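Local coordinates for CdiA-CT toxin, Conserved domain protein (Yersinia pseudotuberculosis serotype O:3, PDB 4ZQU) that acts as an endonuclease toxin of contact-dependent growth inhibition and is neutralised by its cognate immunity protein CdiI, at the interface of chains A and B. Residues are numbered along the deposited sequence; one frame, centred on the assembly and turned at random. Chains: chain A, CdiA-CT toxin, Conserved domain protein; chain B, CdiI toxin.

The interface of chains A and B. Residues chain A 72, 75-77; chain B 24, 30, 121.
Strand 76-79 of the toxin meets strand 30-32 of the immunity protein, where A:Thr77 pairs with B:Asn30 in an antiparallel beta bridge. Strands 19-26 and 118-124 of chain B supply B:Tyr24 and B:Asp121 beside this pair. From chain A, A:Ser72 on strand 70-73 and A:Gly75 in the turn take part. A:Thr77 N donates to B:Asn30 O at 2.9 Å, with a C=O...N angle of 166°. The return bond, B:Asn30 N to A:Thr77 O, is weak at 3.3 Å. B:Tyr24 lies against the turn, and the hydroxyl OH of B:Tyr24 is 3.4 Å from A:Gly75 CA. A:Gly75 O stands off one ring face, displaced from the centre towards CZ and CE2, 3.5 Å from B:Tyr24 CZ. The ring carbon CE2 of B:Tyr24 touches the hydroxyl OG1 of A:Thr77. B:Asn30 OD1 lies in plane at the edge of this ring. A:Thr77 keeps OG1 beside its own backbone N (chi1 -61°), which directs the hydroxyl towards A:Ser72. The two hydroxyls, A:Ser72 OG and A:Thr77 OG1, share a hydrogen bond of 3.0 Å. Water extends this pair to the partner. Water 1 links A:Ser72 OG to B:Tyr24 OH, and water 2 links A:Thr77 OG1 to the carboxylate oxygen OD1 of B:Asp121. A:Thr77 and B:Asp121 point towards each other, and the methyl CG2 of A:Thr77, anti to the backbone N, packs 4.0 Å from B:Asp121 CG. The polar side chains are therefore joined largely through water, while direct hydrogen bonds across the interface link backbone atoms. The site lies on the toxin's beta-hairpin of strands 70-73 and 76-79, which lies against strand 30-32 of the immunity protein and extends its sheet by beta-augmentation.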
loop_
_atom_site.group_PDB
_atom_site.type_symbol
_atom_site.label_atom_id
_atom_site.label_comp_id
_atom_site.label_asym_id
_atom_site.label_seq_id
_atom_site.Cartn_x
_atom_site.Cartn_y
_atom_site.Cartn_z
ATOM N N SER A 72 4.118 0.513 -1.947
ATOM C CA SER A 72 4.570 0.874 -0.610
ATOM C C SER A 72 5.027 2.325 -0.596
ATOM O O SER A 72 6.040 2.673 -1.205
ATOM C CB SER A 72 5.701 -0.050 -0.149
ATOM O OG SER A 72 6.052 0.196 1.205
ATOM N N GLY A 75 4.704 5.271 4.256
ATOM C CA GLY A 75 4.737 4.392 5.413
ATOM C C GLY A 75 3.666 3.314 5.412
ATOM O O GLY A 75 3.417 2.687 6.439
ATOM N N VAL A 76 3.033 3.095 4.263
ATOM C CA VAL A 76 1.976 2.091 4.139
ATOM C C VAL A 76 2.279 1.083 3.030
ATOM O O VAL A 76 2.721 1.459 1.944
ATOM C CB VAL A 76 0.606 2.748 3.856
ATOM C CG1 VAL A 76 -0.500 1.694 3.781
ATOM C CG2 VAL A 76 0.284 3.785 4.919
ATOM N N THR A 77 2.033 -0.195 3.309
ATOM C CA THR A 77 2.289 -1.261 2.342
ATOM C C THR A 77 1.019 -2.038 1.990
ATOM O O THR A 77 0.303 -2.510 2.874
ATOM C CB THR A 77 3.353 -2.252 2.867
ATOM O OG1 THR A 77 4.590 -1.561 3.092
ATOM C CG2 THR A 77 3.580 -3.378 1.865
ATOM N N TYR B 24 5.960 -2.489 11.485
ATOM C CA TYR B 24 4.697 -2.209 10.813
ATOM C C TYR B 24 3.589 -3.004 11.480
ATOM O O TYR B 24 3.831 -4.078 12.025
ATOM C CB TYR B 24 4.760 -2.557 9.326
ATOM C CG TYR B 24 5.262 -1.445 8.440
ATOM C CD1 TYR B 24 6.142 -0.487 8.920
ATOM C CD2 TYR B 24 4.849 -1.349 7.118
ATOM C CE1 TYR B 24 6.598 0.532 8.106
ATOM C CE2 TYR B 24 5.291 -0.335 6.300
ATOM C CZ TYR B 24 6.169 0.602 6.797
ATOM O OH TYR B 24 6.620 1.612 5.981
ATOM N N ASN B 30 -0.386 -3.260 6.046
ATOM C CA ASN B 30 0.457 -3.001 7.206
ATOM C C ASN B 30 1.213 -1.694 7.023
ATOM O O ASN B 30 1.633 -1.360 5.915
ATOM C CB ASN B 30 1.424 -4.160 7.444
ATOM C CG ASN B 30 2.322 -4.427 6.253
ATOM O OD1 ASN B 30 3.463 -3.969 6.206
ATOM N ND2 ASN B 30 1.808 -5.172 5.281
ATOM N N ASP B 121 9.817 -5.790 2.367
ATOM C CA ASP B 121 8.689 -6.039 3.254
ATOM C C ASP B 121 8.903 -7.314 4.062
ATOM O O ASP B 121 9.336 -8.326 3.521
ATOM C CB ASP B 121 7.394 -6.153 2.452
ATOM C CG ASP B 121 7.228 -5.031 1.452
ATOM O OD1 ASP B 121 7.500 -3.865 1.810
ATOM O OD2 ASP B 121 6.830 -5.318 0.303
HETATM O O HOH W 1 7.139 1.876 3.077
HETATM O O HOH W 2 6.843 -2.856 3.994
#